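Local coordinates for putative creatinine amidohydrolase (Bacteroides fragilis, PDB 3LUB), which probably hydrolyses carbon-nitrogen bonds in linear amides, as a zinc-dependent member of the creatininase superfamily, at the interface of chains A and B. Coordinates in Å, arbitrary orientation; residue numbers count along the deposited sequence, not the author numbering. Chains: chain A/B, Putative creatinine amidohydrolase.

Contact 1: the interface of chains A and B. Residues chain A 82-84, 87-89; chain B 101, 104-105, 108-109.
Two loop stretches of chain A, A:Arg82 to A:Leu84 and A:Cys87 to A:His89, lie across the end of helix 92-108 of chain B and the residue just after it, B:Gln109. A glutamine suits that place because its amide can reach backbone carbonyls of the neighbouring chain. The side-chain amide nitrogen B:Gln109 NE2 gives a hydrogen bond to A:Arg82 O at 2.9 Å. The acceptor lies close to the plane of the amide, while the donor is tilted 23° from the carbonyl plane. A:Leu84 O and A:Cys87 O also lie close to B:Gln109 NE2, but its N-H points elsewhere and no hydrogen bond forms with them.

One turn back, B:Ser105 is small enough for the loop to come close. Its hydroxyl, B:Ser105 OG, accepts a hydrogen bond from A:His89 N at 3.1 Å, with an angle of 143° at the hydrogen. B:Ser105 OG also meets water 1 at 2.8 Å. That water also touches A:His89 O and B:Asp101 O, so it satisfies carbonyls from both chains.

A:Arg82 combines a long aliphatic stem with a polar tip. CG, anti to the backbone N (chi1 -170°), passes beside B:Ser105, and a bend at chi3 lays the guanidinium against B:Val108. B:Val108 CG2, one branch of the valine, sits near the rim of one face, 3.7 Å from A:Arg82 CZ, and the two side chains cross at about a right angle. B:Val108 CG1 covers A:Glu83 CA at 3.8 Å. In the guanidinium plane, A:Arg82 NH1 meets water 2 at 3.0 Å, which B:Ser104 OG shares and which joins water 1.

In the fold, one face and the C-terminal end of helix 92-108 thus form the seat for loops that precede the same helix in the partner chain.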
loop_
_atom_site.group_PDB
_atom_site.type_symbol
_atom_site.label_atom_id
_atom_site.label_comp_id
_atom_site.label_asym_id
_atom_site.label_seq_id
_atom_site.Cartn_x
_atom_site.Cartn_y
_atom_site.Cartn_z
ATOM N N ARG A 82 -15.683 -12.765 -13.353
ATOM C CA ARG A 82 -14.979 -13.353 -12.209
ATOM C C ARG A 82 -15.665 -14.627 -11.682
ATOM O O ARG A 82 -14.999 -15.566 -11.159
ATOM C CB ARG A 82 -14.886 -12.292 -11.098
ATOM C CG ARG A 82 -13.999 -12.644 -9.932
ATOM C CD ARG A 82 -13.881 -11.502 -8.970
ATOM N NE ARG A 82 -15.163 -11.170 -8.346
ATOM C CZ ARG A 82 -15.302 -10.496 -7.203
ATOM N NH1 ARG A 82 -14.242 -10.092 -6.518
ATOM N NH2 ARG A 82 -16.524 -10.247 -6.721
ATOM N N GLU A 83 -16.986 -14.664 -11.796
ATOM C CA GLU A 83 -17.767 -15.842 -11.400
ATOM C C GLU A 83 -17.620 -17.053 -12.359
ATOM O O GLU A 83 -17.925 -18.167 -11.970
ATOM C CB GLU A 83 -19.246 -15.464 -11.209
ATOM C CG GLU A 83 -20.012 -15.183 -12.526
ATOM C CD GLU A 83 -21.446 -14.631 -12.324
ATOM O OE1 GLU A 83 -21.629 -13.618 -11.589
ATOM O OE2 GLU A 83 -22.385 -15.192 -12.937
ATOM N N LEU A 84 -17.160 -16.852 -13.596
ATOM C CA LEU A 84 -16.950 -17.977 -14.533
ATOM C C LEU A 84 -15.743 -18.798 -14.094
ATOM O O LEU A 84 -14.704 -18.241 -13.732
ATOM C CB LEU A 84 -16.676 -17.478 -15.949
ATOM C CG LEU A 84 -17.808 -16.659 -16.569
ATOM C CD1 LEU A 84 -17.308 -15.914 -17.783
ATOM C CD2 LEU A 84 -18.999 -17.613 -16.874
ATOM N N CYS A 87 -11.650 -17.914 -14.364
ATOM C CA CYS A 87 -11.395 -16.539 -14.732
ATOM C C CYS A 87 -10.744 -15.799 -13.564
ATOM O O CYS A 87 -11.289 -15.768 -12.456
ATOM C CB CYS A 87 -12.675 -15.830 -15.130
ATOM S SG CYS A 87 -12.308 -14.204 -15.756
ATOM N N ILE A 88 -9.563 -15.210 -13.816
ATOM C CA ILE A 88 -8.808 -14.537 -12.762
ATOM C C ILE A 88 -8.816 -13.033 -12.995
ATOM O O ILE A 88 -8.057 -12.535 -13.853
ATOM C CB ILE A 88 -7.327 -15.031 -12.692
ATOM C CG1 ILE A 88 -7.268 -16.556 -12.518
ATOM C CG2 ILE A 88 -6.534 -14.254 -11.596
ATOM C CD1 ILE A 88 -7.844 -17.126 -11.210
ATOM N N HIS A 89 -9.648 -12.318 -12.214
ATOM C CA HIS A 89 -9.601 -10.851 -12.187
ATOM C C HIS A 89 -8.360 -10.367 -11.464
ATOM O O HIS A 89 -8.088 -10.799 -10.360
ATOM C CB HIS A 89 -10.832 -10.217 -11.530
ATOM C CG HIS A 89 -10.712 -8.733 -11.409
ATOM N ND1 HIS A 89 -10.614 -7.912 -12.510
ATOM C CD2 HIS A 89 -10.554 -7.933 -10.327
ATOM C CE1 HIS A 89 -10.458 -6.665 -12.112
ATOM N NE2 HIS A 89 -10.430 -6.651 -10.789
ATOM N N ASP B 101 -5.497 -12.036 -5.577
ATOM C CA ASP B 101 -6.370 -11.962 -6.771
ATOM C C ASP B 101 -6.814 -13.336 -7.256
ATOM O O ASP B 101 -7.973 -13.496 -7.641
ATOM C CB ASP B 101 -5.747 -11.099 -7.914
ATOM C CG ASP B 101 -5.705 -9.611 -7.571
ATOM O OD1 ASP B 101 -6.234 -9.222 -6.509
ATOM O OD2 ASP B 101 -5.124 -8.805 -8.323
ATOM N N SER B 104 -9.266 -14.784 -4.506
ATOM C CA SER B 104 -10.534 -14.037 -4.542
ATOM C C SER B 104 -11.397 -14.485 -5.726
ATOM O O SER B 104 -12.606 -14.583 -5.607
ATOM C CB SER B 104 -10.240 -12.530 -4.644
ATOM O OG SER B 104 -11.438 -11.782 -4.773
ATOM N N SER B 105 -10.790 -14.727 -6.892
ATOM C CA SER B 105 -11.575 -15.217 -8.049
ATOM C C SER B 105 -12.086 -16.665 -7.864
ATOM O O SER B 105 -13.267 -16.921 -8.036
ATOM C CB SER B 105 -10.785 -15.069 -9.338
ATOM O OG SER B 105 -10.602 -13.698 -9.618
ATOM N N VAL B 108 -15.080 -16.861 -5.368
ATOM C CA VAL B 108 -16.344 -16.447 -5.992
ATOM C C VAL B 108 -16.918 -17.523 -6.914
ATOM O O VAL B 108 -18.145 -17.677 -7.061
ATOM C CB VAL B 108 -16.144 -15.151 -6.830
ATOM C CG1 VAL B 108 -17.331 -14.903 -7.755
ATOM C CG2 VAL B 108 -15.935 -13.956 -5.919
ATOM N N GLN B 109 -16.026 -18.276 -7.529
ATOM C CA GLN B 109 -16.395 -19.393 -8.384
ATOM C C GLN B 109 -16.795 -20.625 -7.587
ATOM O O GLN B 109 -17.231 -21.625 -8.164
ATOM C CB GLN B 109 -15.225 -19.730 -9.297
ATOM C CG GLN B 109 -14.865 -18.591 -10.210
ATOM C CD GLN B 109 -13.512 -18.746 -10.765
ATOM O OE1 GLN B 109 -12.989 -19.857 -10.783
ATOM N NE2 GLN B 109 -12.912 -17.641 -11.229
HETATM O O HOH W 1 -9.544 -11.456 -8.390
HETATM O O HOH W 2 -11.295 -9.955 -7.141
#

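Contact 2: the interface of chains A and B. Residues chain A 8-9, 69-70; chain B 31, 41.
Apolar packing carries the contact between A:Leu8, A:Ser9 and A:Pro70 on one side and B:Thr31 and B:Leu41 on the other. B:Leu41 is the wedge: a leucine suits this place because its branched end offers two methyl groups, one for each of two segments of chain A. B:Leu41 CD2 touches the ring of A:Pro70, 3.7 Å from A:Pro70 CG, with the two side chains crossing at a slant. A proline suits its position because its closed ring offers a stiff apolar surface on the loop following strand 66-68. The other methyl, B:Leu41 CD1, reaches 3.7 Å to A:Ser9 CA, and also lies near A:Ser9 OG. The small serine side chain lets the leucine methyl approach the backbone. The CG of B:Leu41 stands anti to the carbonyl carbon (chi1 -71°), which points the forked end towards chain A.

A second apolar meeting is methyl to methyl, tip to tip. B:Thr31 CG2, the methyl of the threonine, meets A:Leu8 CD2 at 3.7 Å; threonine suits the place by offering a compact methyl to the leucine. A:Met69, a selenomethionine in the crystal, is peripheral, with its CE a little farther from the same threonine methyl.

Both chain B residues are close in sequence to zinc ligands: B:Thr31 directly precedes B:Glu32, and B:Leu41 lies two positions before B:Asp43, which bridges the two zinc ions. The packing may therefore help to hold the loops beside the metal site.

Polar contact across the patch is indirect, since no nitrogen or oxygen of one chain comes within bonding distance of the other. Water 3 supplies the link. Water 3 lies 2.7 Å from A:Leu8 O and has a weaker contact with A:Ser9 O. On its far side, the backbone nitrogen B:Leu41 N meets water 3 at 2.9 Å, with an angle of 150° at the hydrogen.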
loop_
_atom_site.group_PDB
_atom_site.type_symbol
_atom_site.label_atom_id
_atom_site.label_comp_id
_atom_site.label_asym_id
_atom_site.label_seq_id
_atom_site.Cartn_x
_atom_site.Cartn_y
_atom_site.Cartn_z
ATOM N N LEU A 8 11.877 -16.051 -24.938
ATOM C CA LEU A 8 12.357 -16.462 -23.605
ATOM C C LEU A 8 11.628 -17.689 -23.036
ATOM O O LEU A 8 12.168 -18.371 -22.192
ATOM C CB LEU A 8 12.311 -15.315 -22.565
ATOM C CG LEU A 8 13.367 -15.412 -21.434
ATOM C CD1 LEU A 8 14.707 -14.974 -21.929
ATOM C CD2 LEU A 8 12.989 -14.610 -20.232
ATOM N N SER A 9 10.434 -17.982 -23.522
ATOM C CA SER A 9 9.692 -19.128 -23.084
ATOM C C SER A 9 10.398 -20.451 -23.381
ATOM O O SER A 9 10.179 -21.432 -22.663
ATOM C CB SER A 9 8.301 -19.144 -23.722
ATOM O OG SER A 9 7.495 -18.165 -23.097
HETATM N N MSE A 69 9.440 -11.676 -23.870
HETATM C CA MSE A 69 9.386 -12.227 -22.517
HETATM C C MSE A 69 8.188 -13.178 -22.382
HETATM O O MSE A 69 7.342 -13.216 -23.280
HETATM C CB MSE A 69 9.232 -11.108 -21.500
HETATM C CG MSE A 69 10.323 -10.107 -21.514
HETATM SE SE MSE A 69 12.032 -10.774 -20.885
HETATM C CE MSE A 69 11.633 -11.038 -18.960
ATOM N N PRO A 70 8.131 -13.970 -21.294
ATOM C CA PRO A 70 6.969 -14.813 -21.072
ATOM C C PRO A 70 5.699 -13.968 -20.862
ATOM O O PRO A 70 5.767 -12.925 -20.198
ATOM C CB PRO A 70 7.311 -15.577 -19.777
ATOM C CG PRO A 70 8.803 -15.493 -19.645
ATOM C CD PRO A 70 9.140 -14.137 -20.225
ATOM N N THR B 31 11.237 -16.645 -13.422
ATOM C CA THR B 31 11.894 -16.364 -14.684
ATOM C C THR B 31 13.365 -16.115 -14.372
ATOM O O THR B 31 13.745 -15.060 -13.882
ATOM C CB THR B 31 11.253 -15.147 -15.358
ATOM O OG1 THR B 31 9.861 -15.385 -15.550
ATOM C CG2 THR B 31 11.886 -14.859 -16.714
ATOM N N LEU B 41 12.399 -20.654 -17.937
ATOM C CA LEU B 41 11.126 -21.021 -17.338
ATOM C C LEU B 41 11.094 -22.407 -16.696
ATOM O O LEU B 41 10.015 -22.887 -16.378
ATOM C CB LEU B 41 9.990 -20.887 -18.361
ATOM C CG LEU B 41 9.553 -19.476 -18.786
ATOM C CD1 LEU B 41 8.323 -19.628 -19.666
ATOM C CD2 LEU B 41 9.288 -18.525 -17.628
HETATM O O HOH W 3 12.529 -20.723 -20.874
#

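About 25 Å separates the centres of the C-alpha atoms of contact 1 and contact 2, and no residue belongs to both. They are different parts of one two-fold symmetric interface, so each recurs with the chains exchanged. In chain A both draw on the segment between strand 66-68 and helix 92-108, contact 2 on its start and contact 1 on its later part; contact 2 also uses the N-terminal stretch 8-9. Its chain B residues are next to zinc ligands in sequence. Both contacts join chains A and B in the deposited six-chain assembly, an interface that may well be biological, since creatininases are known as hexamers.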